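Local coordinates for glyoxylate-induced Protein (Pseudomonas aeruginosa, PDB 1SQ4), which is of unproven function but, as a double-barrel member of the cupin family, may act as a ureidoglycine aminohydrolase, at residues F157-E161 with Q162-P166; R180-D183 with M184-R188; V32-K35 with G36-R39; Y225-Q229 with D230-V234. One frame throughout, in Å; residues are numbered along the deposited sequence.

Contact 1: F157-E161 with Q162-P166; sequences FVTNE and QDIQP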
loop_
_atom_site.group_PDB
_atom_site.type_symbol
_atom_site.label_atom_id
_atom_site.label_comp_id
_atom_site.label_asym_id
_atom_site.label_seq_id
_atom_site.Cartn_x
_atom_site.Cartn_y
_atom_site.Cartn_z
ATOM N N PHE A 157 14.261 -18.468 43.383
ATOM C CA PHE A 157 15.464 -17.753 43.743
ATOM C C PHE A 157 15.203 -16.267 43.566
ATOM O O PHE A 157 14.311 -15.868 42.816
ATOM C CB PHE A 157 16.648 -18.244 42.900
ATOM C CG PHE A 157 16.486 -18.039 41.428
ATOM C CD1 PHE A 157 16.781 -16.811 40.858
ATOM C CD2 PHE A 157 16.024 -19.066 40.612
ATOM C CE1 PHE A 157 16.627 -16.603 39.503
ATOM C CE2 PHE A 157 15.864 -18.872 39.246
ATOM C CZ PHE A 157 16.164 -17.634 38.694
ATOM N N VAL A 158 15.954 -15.460 44.306
ATOM C CA VAL A 158 15.827 -14.009 44.273
ATOM C C VAL A 158 17.233 -13.426 44.170
ATOM O O VAL A 158 18.195 -13.988 44.709
ATOM C CB VAL A 158 15.154 -13.478 45.556
ATOM C CG1 VAL A 158 14.951 -11.969 45.467
ATOM C CG2 VAL A 158 13.826 -14.183 45.771
ATOM N N THR A 159 17.343 -12.295 43.478
ATOM C CA THR A 159 18.622 -11.649 43.275
ATOM C C THR A 159 18.372 -10.287 42.636
ATOM O O THR A 159 17.221 -9.866 42.517
ATOM C CB THR A 159 19.514 -12.524 42.357
ATOM O OG1 THR A 159 20.789 -11.896 42.160
ATOM C CG2 THR A 159 18.834 -12.744 41.014
ATOM N N ASN A 160 19.439 -9.594 42.245
ATOM C CA ASN A 160 19.311 -8.287 41.613
ATOM C C ASN A 160 20.229 -8.255 40.386
ATOM O O ASN A 160 21.394 -8.638 40.455
ATOM C CB ASN A 160 19.660 -7.175 42.620
ATOM C CG ASN A 160 19.324 -5.775 42.103
ATOM O OD1 ASN A 160 19.902 -5.314 41.119
ATOM N ND2 ASN A 160 18.383 -5.099 42.768
ATOM N N GLU A 161 19.689 -7.810 39.260
ATOM C CA GLU A 161 20.437 -7.777 38.022
ATOM C C GLU A 161 21.717 -6.975 38.118
ATOM O O GLU A 161 22.659 -7.241 37.385
ATOM C CB GLU A 161 19.544 -7.241 36.897
ATOM C CG GLU A 161 19.188 -5.766 37.008
ATOM C CD GLU A 161 20.092 -4.904 36.172
ATOM O OE1 GLU A 161 19.861 -3.680 36.119
ATOM O OE2 GLU A 161 21.038 -5.445 35.558
ATOM N N GLN A 162 21.759 -6.002 39.023
ATOM C CA GLN A 162 22.952 -5.166 39.190
ATOM C C GLN A 162 24.105 -5.964 39.797
ATOM O O GLN A 162 25.243 -5.495 39.839
ATOM C CB GLN A 162 22.656 -3.961 40.092
ATOM C CG GLN A 162 21.632 -2.977 39.522
ATOM C CD GLN A 162 21.337 -1.805 40.457
ATOM O OE1 GLN A 162 21.050 -1.991 41.643
ATOM N NE2 GLN A 162 21.395 -0.594 39.918
ATOM N N ASP A 163 23.802 -7.174 40.252
ATOM C CA ASP A 163 24.793 -8.024 40.869
ATOM C C ASP A 163 25.211 -9.113 39.898
ATOM O O ASP A 163 26.059 -9.956 40.202
ATOM C CB ASP A 163 24.215 -8.634 42.154
ATOM C CG ASP A 163 23.870 -7.576 43.205
ATOM O OD1 ASP A 163 22.975 -7.829 44.047
ATOM O OD2 ASP A 163 24.500 -6.493 43.196
ATOM N N ILE A 164 24.626 -9.092 38.714
ATOM C CA ILE A 164 24.944 -10.102 37.719
ATOM C C ILE A 164 25.787 -9.535 36.604
ATOM O O ILE A 164 25.406 -8.558 35.953
ATOM C CB ILE A 164 23.660 -10.704 37.121
ATOM C CG1 ILE A 164 22.922 -11.501 38.197
ATOM C CG2 ILE A 164 24.000 -11.585 35.941
ATOM C CD1 ILE A 164 21.637 -12.096 37.732
ATOM N N GLN A 165 26.938 -10.149 36.376
ATOM C CA GLN A 165 27.816 -9.667 35.326
ATOM C C GLN A 165 27.255 -10.095 33.968
ATOM O O GLN A 165 27.087 -11.284 33.688
ATOM C CB GLN A 165 29.234 -10.209 35.531
ATOM C CG GLN A 165 30.350 -9.270 35.057
ATOM C CD GLN A 165 30.590 -8.091 36.000
ATOM O OE1 GLN A 165 29.703 -7.248 36.211
ATOM N NE2 GLN A 165 31.795 -8.028 36.567
ATOM N N PRO A 166 26.939 -9.115 33.113
ATOM C CA PRO A 166 26.392 -9.400 31.787
ATOM C C PRO A 166 27.349 -10.133 30.876
ATOM O O PRO A 166 28.524 -9.801 30.801
ATOM C CB PRO A 166 26.019 -8.017 31.258
ATOM C CG PRO A 166 26.957 -7.100 31.979
ATOM C CD PRO A 166 26.975 -7.663 33.369
#
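N160 and Q162 show how an Asx turn can redirect a chain as it leaves a strand. N160 closes strand 157-160, an outermost strand of the six-stranded sheet, and the chain then enters a short 3-10 turn. Followed outward, the N160 side chain first sets CB 3.7 Å from OD1 of D163. Its CG is anti to the backbone N (chi1 -170°), which carries the amide over toward the turn. OD1 then accepts the N-H of Q162 at 2.9 Å on a lone pair, in the amide plane and with a nearly straight bond (160°). The same oxygen lies against CB and CG of Q162, whose side chain runs alongside that of N160 in the same direction. ND2, the other branch, bonds to the carbonyl O of P114, so both ends of the amide are held and its rotation is fixed. Two backbone bonds complete the turn: D163 N to N160 O (2.8 Å) and I164 N to E161 O (3.0 Å). The carboxylate of E161 is bonded outside the turn, OE1 to Y6 OH and OE2 in a salt bridge with R259. I164 points back toward the strand, and its CD1 comes within 4.4 Å of T159 CG2.

Contact 2: R180-D183 with M184-R188; sequences RFVD and MSDMR. With SCN (thiocyanate ion), chain D.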
loop_
_atom_site.group_PDB
_atom_site.type_symbol
_atom_site.label_atom_id
_atom_site.label_comp_id
_atom_site.label_asym_id
_atom_site.label_seq_id
_atom_site.Cartn_x
_atom_site.Cartn_y
_atom_site.Cartn_z
ATOM N N ARG A 180 21.756 -12.776 32.151
ATOM C CA ARG A 180 20.876 -13.928 32.327
ATOM C C ARG A 180 20.747 -14.326 33.787
ATOM O O ARG A 180 21.638 -14.062 34.596
ATOM C CB ARG A 180 21.415 -15.099 31.511
ATOM C CG ARG A 180 21.519 -14.779 30.039
ATOM C CD ARG A 180 22.276 -15.841 29.277
ATOM N NE ARG A 180 22.334 -15.510 27.856
ATOM C CZ ARG A 180 23.155 -16.083 26.985
ATOM N NH1 ARG A 180 23.998 -17.028 27.385
ATOM N NH2 ARG A 180 23.140 -15.706 25.715
ATOM N N PHE A 181 19.641 -14.980 34.116
ATOM C CA PHE A 181 19.387 -15.379 35.491
ATOM C C PHE A 181 19.277 -16.882 35.640
ATOM O O PHE A 181 19.008 -17.397 36.727
ATOM C CB PHE A 181 18.095 -14.725 35.963
ATOM C CG PHE A 181 18.079 -13.244 35.781
ATOM C CD1 PHE A 181 18.357 -12.398 36.849
ATOM C CD2 PHE A 181 17.828 -12.692 34.529
ATOM C CE1 PHE A 181 18.387 -11.023 36.679
ATOM C CE2 PHE A 181 17.855 -11.319 34.344
ATOM C CZ PHE A 181 18.136 -10.478 35.422
ATOM N N VAL A 182 19.495 -17.581 34.538
ATOM C CA VAL A 182 19.406 -19.025 34.532
ATOM C C VAL A 182 20.430 -19.627 33.591
ATOM O O VAL A 182 20.718 -19.077 32.535
ATOM C CB VAL A 182 18.007 -19.479 34.097
ATOM C CG1 VAL A 182 18.033 -20.929 33.678
ATOM C CG2 VAL A 182 17.035 -19.290 35.245
ATOM N N ASP A 183 20.975 -20.770 33.982
ATOM C CA ASP A 183 21.957 -21.442 33.168
ATOM C C ASP A 183 21.301 -21.964 31.898
ATOM O O ASP A 183 20.316 -22.701 31.953
ATOM C CB ASP A 183 22.569 -22.597 33.940
ATOM C CG ASP A 183 23.867 -23.045 33.346
ATOM O OD1 ASP A 183 23.892 -23.333 32.128
ATOM O OD2 ASP A 183 24.870 -23.109 34.094
HETATM N N MSE A 184 21.863 -21.584 30.756
HETATM C CA MSE A 184 21.349 -21.993 29.458
HETATM C C MSE A 184 21.177 -23.484 29.332
HETATM O O MSE A 184 20.480 -23.964 28.446
HETATM C CB MSE A 184 22.292 -21.527 28.355
HETATM C CG MSE A 184 22.462 -20.030 28.285
HETATM SE SE MSE A 184 20.949 -19.136 27.473
HETATM C CE MSE A 184 20.079 -18.465 29.088
ATOM N N SER A 185 21.822 -24.229 30.209
ATOM C CA SER A 185 21.735 -25.674 30.125
ATOM C C SER A 185 20.708 -26.259 31.074
ATOM O O SER A 185 20.390 -27.444 30.984
ATOM C CB SER A 185 23.106 -26.287 30.404
ATOM O OG SER A 185 23.521 -26.001 31.727
ATOM N N ASP A 186 20.194 -25.423 31.975
ATOM C CA ASP A 186 19.201 -25.857 32.953
ATOM C C ASP A 186 17.867 -26.133 32.263
ATOM O O ASP A 186 17.041 -25.241 32.082
ATOM C CB ASP A 186 19.033 -24.790 34.036
ATOM C CG ASP A 186 18.209 -25.278 35.205
ATOM O OD1 ASP A 186 18.058 -24.515 36.182
ATOM O OD2 ASP A 186 17.711 -26.423 35.157
HETATM N N MSE A 187 17.671 -27.388 31.890
HETATM C CA MSE A 187 16.480 -27.811 31.196
HETATM C C MSE A 187 15.210 -27.770 32.030
HETATM O O MSE A 187 14.135 -28.072 31.535
HETATM C CB MSE A 187 16.699 -29.213 30.632
HETATM C CG MSE A 187 16.443 -29.302 29.138
HETATM SE SE MSE A 187 17.464 -28.004 28.093
HETATM C CE MSE A 187 18.756 -29.242 27.351
ATOM N N ARG A 188 15.331 -27.396 33.297
ATOM C CA ARG A 188 14.169 -27.318 34.167
ATOM C C ARG A 188 13.365 -26.067 33.840
ATOM O O ARG A 188 12.151 -26.038 34.019
ATOM C CB ARG A 188 14.608 -27.292 35.626
ATOM C CG ARG A 188 15.237 -28.588 36.105
ATOM C CD ARG A 188 15.574 -28.492 37.589
ATOM N NE ARG A 188 16.589 -27.467 37.820
ATOM C CZ ARG A 188 16.849 -26.909 38.997
ATOM N NH1 ARG A 188 16.165 -27.269 40.077
ATOM N NH2 ARG A 188 17.797 -25.983 39.086
HETATM S S SCN D . 18.438 -12.800 25.301
HETATM C C SCN D . 19.719 -13.831 24.903
HETATM N N SCN D . 20.595 -14.497 24.625
#
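D183 and S185 supply the first group of interactions, the hydrogen bonds. S185 OG donates to D183 OD1 at 2.7 Å, reaching the carboxylate from well above its plane (68°) and not within it. Two torsions make this possible: CG of D183 is anti to its own N (chi1 -162°), while OG of S185 sits between N and the carbonyl carbon (chi1 64°). The main chain adds the bond from D186 N to D183 O, 2.7 Å long, which closes a type I beta turn over D183-D186. This turn lies at the surface, in the loop that joins strands 176-179 and 191-198 of the sheet built largely from the C-terminal cupin barrel.

Charge pairing follows at D186. R188 grips its carboxylate side-on, NE meeting OD2 at 3.1 Å on the syn lone pair and NH2 meeting OD1 by a longer, tilted bond. OD2 also accepts R188 N from above the carboxylate plane, which makes an Asx turn, and NH1 of R188 has a second acidic partner in E155.

The remaining contacts are apolar or of mixed character. V182 CG1 touches D186 CB at 4.0 Å. The extended R180 chain meets selenomethionine M184 at about a right angle: CE lies against R180 CD, and SE sits 3.6 Å above the guanidinium plane, toward its rim. At the edge of that guanidinium, NH2 donates to the nitrogen of a thiocyanate ion at 3.0 Å; the ion probably comes from the crystallisation liquor.

Contact 3: V32-K35 with G36-R39; sequences VIPK and GVMR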
loop_
_atom_site.group_PDB
_atom_site.type_symbol
_atom_site.label_atom_id
_atom_site.label_comp_id
_atom_site.label_asym_id
_atom_site.label_seq_id
_atom_site.Cartn_x
_atom_site.Cartn_y
_atom_site.Cartn_z
ATOM N N VAL A 32 4.533 -2.250 17.904
ATOM C CA VAL A 32 5.231 -1.339 18.801
ATOM C C VAL A 32 4.192 -0.628 19.630
ATOM O O VAL A 32 3.242 -0.071 19.086
ATOM C CB VAL A 32 5.999 -0.230 18.072
ATOM C CG1 VAL A 32 6.768 0.582 19.088
ATOM C CG2 VAL A 32 6.922 -0.800 17.018
ATOM N N ILE A 33 4.373 -0.637 20.943
ATOM C CA ILE A 33 3.435 0.029 21.842
ATOM C C ILE A 33 4.161 1.069 22.696
ATOM O O ILE A 33 4.970 0.724 23.565
ATOM C CB ILE A 33 2.769 -0.968 22.783
ATOM C CG1 ILE A 33 2.315 -2.185 21.995
ATOM C CG2 ILE A 33 1.565 -0.316 23.464
ATOM C CD1 ILE A 33 1.852 -3.271 22.905
ATOM N N PRO A 34 3.884 2.356 22.452
ATOM C CA PRO A 34 4.481 3.488 23.167
ATOM C C PRO A 34 4.114 3.529 24.630
ATOM O O PRO A 34 3.075 3.011 25.039
ATOM C CB PRO A 34 3.915 4.698 22.439
ATOM C CG PRO A 34 3.729 4.199 21.076
ATOM C CD PRO A 34 3.108 2.841 21.306
ATOM N N LYS A 35 4.960 4.181 25.411
ATOM C CA LYS A 35 4.707 4.303 26.832
ATOM C C LYS A 35 3.458 5.137 27.112
ATOM O O LYS A 35 2.850 4.990 28.163
ATOM C CB LYS A 35 5.923 4.919 27.528
ATOM C CG LYS A 35 6.352 6.253 26.967
ATOM C CD LYS A 35 7.728 6.584 27.469
ATOM C CE LYS A 35 7.700 7.800 28.338
ATOM N NZ LYS A 35 7.279 8.946 27.511
ATOM N N GLY A 36 3.073 5.992 26.163
ATOM C CA GLY A 36 1.907 6.848 26.339
ATOM C C GLY A 36 0.566 6.145 26.454
ATOM O O GLY A 36 -0.474 6.774 26.637
ATOM N N VAL A 37 0.583 4.829 26.353
ATOM C CA VAL A 37 -0.644 4.076 26.449
ATOM C C VAL A 37 -1.043 3.906 27.911
ATOM O O VAL A 37 -2.231 3.955 28.264
ATOM C CB VAL A 37 -0.456 2.705 25.811
ATOM C CG1 VAL A 37 -1.776 1.980 25.728
ATOM C CG2 VAL A 37 0.156 2.880 24.443
HETATM N N MSE A 38 -0.033 3.704 28.750
HETATM C CA MSE A 38 -0.203 3.503 30.183
HETATM C C MSE A 38 -0.875 4.692 30.859
HETATM O O MSE A 38 -0.214 5.471 31.534
HETATM C CB MSE A 38 1.152 3.298 30.852
HETATM C CG MSE A 38 2.161 2.554 30.026
HETATM SE SE MSE A 38 2.330 0.742 30.592
HETATM C CE MSE A 38 1.136 -0.039 29.273
ATOM N N ARG A 39 -2.183 4.820 30.697
ATOM C CA ARG A 39 -2.913 5.917 31.311
ATOM C C ARG A 39 -3.612 5.421 32.558
ATOM O O ARG A 39 -3.637 4.223 32.839
ATOM C CB ARG A 39 -3.963 6.457 30.354
ATOM C CG ARG A 39 -3.443 6.783 28.984
ATOM C CD ARG A 39 -2.709 8.090 28.955
ATOM N NE ARG A 39 -3.620 9.226 29.061
ATOM C CZ ARG A 39 -3.313 10.462 28.669
ATOM N NH1 ARG A 39 -4.188 11.455 28.803
ATOM N NH2 ARG A 39 -2.129 10.702 28.122
#
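V37 and I33 meet through one methyl each, CG2 to CG2 at 3.6 Å, and this is the shortest approach between apolar side chains here. In V37 CG1 stands trans to the amide nitrogen (chi1 -172°), which swings CG2 back over the residues just passed. The same methyl approaches the P34 ring, with CD 4.3 Å away, and lies beside P34 O. I33 also packs on I57 of strand 52-57.

The next shell is the backbone that brings the two methyls together. V37 N points at P34 O, but at 3.4 Å the bond is weak. M38 N reaches K35 O at 3.2 Å. Selenomethionine M38 lays its CG beside that same K35 oxygen. A further weak bond, R39 N to V37 O, makes M38 the centre of an inverse gamma turn.

Farther out, K35 N is held by the carboxylate of D238, R39 O by the indole N-H of W55, and R39 NH1 by P14 O. I33 and V37 both pack on F245 of a third subunit, and R39 makes a cation-pi contact with F206 of that subunit. Strand 30-33 pairs with strand 239-244 in the C-terminal half, whereas the chain beyond the turn leads to strand 52-57 in the N-terminal sheet. This 3-10 turn followed by an inverse gamma turn thus belongs to one of the connections between the two halves of a bicupin, from strand 30-33 to strand 52-57.

Contact 4: Y225-Q229 with D230-V234; sequences YRLNQ and DWVEV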
loop_
_atom_site.group_PDB
_atom_site.type_symbol
_atom_site.label_atom_id
_atom_site.label_comp_id
_atom_site.label_asym_id
_atom_site.label_seq_id
_atom_site.Cartn_x
_atom_site.Cartn_y
_atom_site.Cartn_z
ATOM N N TYR A 225 15.597 1.231 16.409
ATOM C CA TYR A 225 15.547 -0.214 16.254
ATOM C C TYR A 225 14.934 -0.530 14.916
ATOM O O TYR A 225 14.030 0.157 14.447
ATOM C CB TYR A 225 14.682 -0.826 17.353
ATOM C CG TYR A 225 15.064 -2.222 17.782
ATOM C CD1 TYR A 225 16.119 -2.429 18.668
ATOM C CD2 TYR A 225 14.331 -3.334 17.358
ATOM C CE1 TYR A 225 16.431 -3.700 19.130
ATOM C CE2 TYR A 225 14.639 -4.615 17.813
ATOM C CZ TYR A 225 15.688 -4.785 18.701
ATOM O OH TYR A 225 15.992 -6.034 19.172
ATOM N N ARG A 226 15.424 -1.591 14.307
ATOM C CA ARG A 226 14.927 -2.014 13.018
ATOM C C ARG A 226 14.091 -3.281 13.192
ATOM O O ARG A 226 14.620 -4.330 13.548
ATOM C CB ARG A 226 16.124 -2.276 12.109
ATOM C CG ARG A 226 15.808 -2.878 10.761
ATOM C CD ARG A 226 15.150 -1.866 9.872
ATOM N NE ARG A 226 15.065 -2.315 8.484
ATOM C CZ ARG A 226 16.102 -2.439 7.661
ATOM N NH1 ARG A 226 17.325 -2.149 8.081
ATOM N NH2 ARG A 226 15.908 -2.838 6.408
ATOM N N LEU A 227 12.785 -3.182 12.972
ATOM C CA LEU A 227 11.908 -4.349 13.077
ATOM C C LEU A 227 11.447 -4.681 11.666
ATOM O O LEU A 227 10.638 -3.965 11.084
ATOM C CB LEU A 227 10.697 -4.036 13.957
ATOM C CG LEU A 227 11.016 -3.636 15.408
ATOM C CD1 LEU A 227 9.862 -2.845 16.000
ATOM C CD2 LEU A 227 11.319 -4.875 16.234
ATOM N N ASN A 228 11.990 -5.752 11.105
ATOM C CA ASN A 228 11.626 -6.176 9.763
ATOM C C ASN A 228 11.542 -5.058 8.718
ATOM O O ASN A 228 10.455 -4.589 8.403
ATOM C CB ASN A 228 10.279 -6.907 9.818
ATOM C CG ASN A 228 9.788 -7.334 8.448
ATOM O OD1 ASN A 228 10.535 -7.922 7.668
ATOM N ND2 ASN A 228 8.532 -7.051 8.152
ATOM N N GLN A 229 12.669 -4.620 8.174
ATOM C CA GLN A 229 12.623 -3.587 7.137
ATOM C C GLN A 229 12.099 -2.218 7.586
ATOM O O GLN A 229 11.994 -1.296 6.775
ATOM C CB GLN A 229 11.765 -4.083 5.965
ATOM C CG GLN A 229 12.357 -5.256 5.235
ATOM C CD GLN A 229 13.627 -4.880 4.504
ATOM O OE1 GLN A 229 13.585 -4.309 3.401
ATOM N NE2 GLN A 229 14.772 -5.163 5.127
ATOM N N ASP A 230 11.767 -2.078 8.864
ATOM C CA ASP A 230 11.244 -0.809 9.369
ATOM C C ASP A 230 12.007 -0.261 10.568
ATOM O O ASP A 230 12.050 -0.887 11.618
ATOM C CB ASP A 230 9.772 -0.964 9.754
ATOM C CG ASP A 230 8.860 -1.094 8.555
ATOM O OD1 ASP A 230 7.733 -1.605 8.717
ATOM O OD2 ASP A 230 9.255 -0.683 7.450
ATOM N N TRP A 231 12.613 0.910 10.413
ATOM C CA TRP A 231 13.329 1.512 11.522
ATOM C C TRP A 231 12.352 2.338 12.361
ATOM O O TRP A 231 11.564 3.127 11.826
ATOM C CB TRP A 231 14.452 2.418 11.027
ATOM C CG TRP A 231 15.601 1.707 10.361
ATOM C CD1 TRP A 231 15.778 1.507 9.023
ATOM C CD2 TRP A 231 16.763 1.163 11.003
ATOM N NE1 TRP A 231 16.982 0.882 8.792
ATOM C CE2 TRP A 231 17.604 0.657 9.990
ATOM C CE3 TRP A 231 17.173 1.057 12.338
ATOM C CZ2 TRP A 231 18.830 0.053 10.265
ATOM C CZ3 TRP A 231 18.395 0.457 12.615
ATOM C CH2 TRP A 231 19.209 -0.037 11.581
ATOM N N VAL A 232 12.391 2.143 13.676
ATOM C CA VAL A 232 11.519 2.889 14.567
ATOM C C VAL A 232 12.263 3.346 15.823
ATOM O O VAL A 232 13.043 2.603 16.406
ATOM C CB VAL A 232 10.243 2.060 14.962
ATOM C CG1 VAL A 232 9.420 1.753 13.713
ATOM C CG2 VAL A 232 10.623 0.763 15.648
ATOM N N GLU A 233 12.051 4.595 16.212
ATOM C CA GLU A 233 12.690 5.104 17.403
ATOM C C GLU A 233 11.938 4.544 18.591
ATOM O O GLU A 233 10.706 4.515 18.594
ATOM C CB GLU A 233 12.628 6.629 17.443
ATOM C CG GLU A 233 13.706 7.327 16.636
ATOM C CD GLU A 233 13.720 8.829 16.859
ATOM O OE1 GLU A 233 12.777 9.514 16.403
ATOM O OE2 GLU A 233 14.677 9.319 17.504
ATOM N N VAL A 234 12.678 4.083 19.593
ATOM C CA VAL A 234 12.068 3.545 20.800
ATOM C C VAL A 234 12.804 4.094 22.011
ATOM O O VAL A 234 13.996 4.373 21.938
ATOM C CB VAL A 234 12.136 2.009 20.830
ATOM C CG1 VAL A 234 11.321 1.424 19.673
ATOM C CG2 VAL A 234 13.584 1.557 20.760
#
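Y225 and V232 form an antiparallel hydrogen-bonded pair, Y225 N to V232 O at 2.9 Å and V232 N to Y225 O at 2.7 Å, and the chain reverses at N228 and Q229, both with positive phi. One residue further toward the turn, R226 and W231 form the non-hydrogen-bonded pair. Bending at chi2 (72°) lays the R226 chain across the indole: CD stands 3.4 Å above the centroid of the five-membered ring, only 4° off the normal, a clear CH-pi contact, while CB rests 3.5 Å from W231 CE3. The guanidinium is turned 36° from the ring. W231 also packs against W231 of a fourth subunit, so this side of the hairpin lies at an interface. On the other face, L227 CD1 meets V232 CG2 at 3.7 Å, the two side chains at about a right angle, and Y225 CB reaches V234 CG2. M240 of strand 239-244, in the eight-stranded sheet, packs on Y225, L227 and V234. The Y225 hydroxyl pairs with Y260 and Q248, and D230 OD1 with the hydroxyl of Y30. Strands 222-227 and 230-235 thus form a beta hairpin at the edge of a four-stranded antiparallel sheet within the C-terminal cupin domain.

How the contacts relate
Contacts 1 and 2 lie at the surface and share a neighbourhood: I164 packs on F181, and E161 CB on the same ring. Contacts 3 and 4 are partly buried and also touch, V32 CG2 meeting L227 CD1, where strand 30-33 packs on the hairpin. Contacts 1 and 3 have centres about 28 Å apart, on opposite sides of the chain's centre. In contacts 1 and 2 Asn and Asp side chains bond to backbone N-H, and in contact 2 also to a hydroxyl and a guanidinium. Contact 3 joins methyl packing to weak turn bonds, and contact 4 combines paired strand bonds with CH-pi and apolar packing. Contacts 2, 3 and 4 each touch another subunit; contact 1 does not.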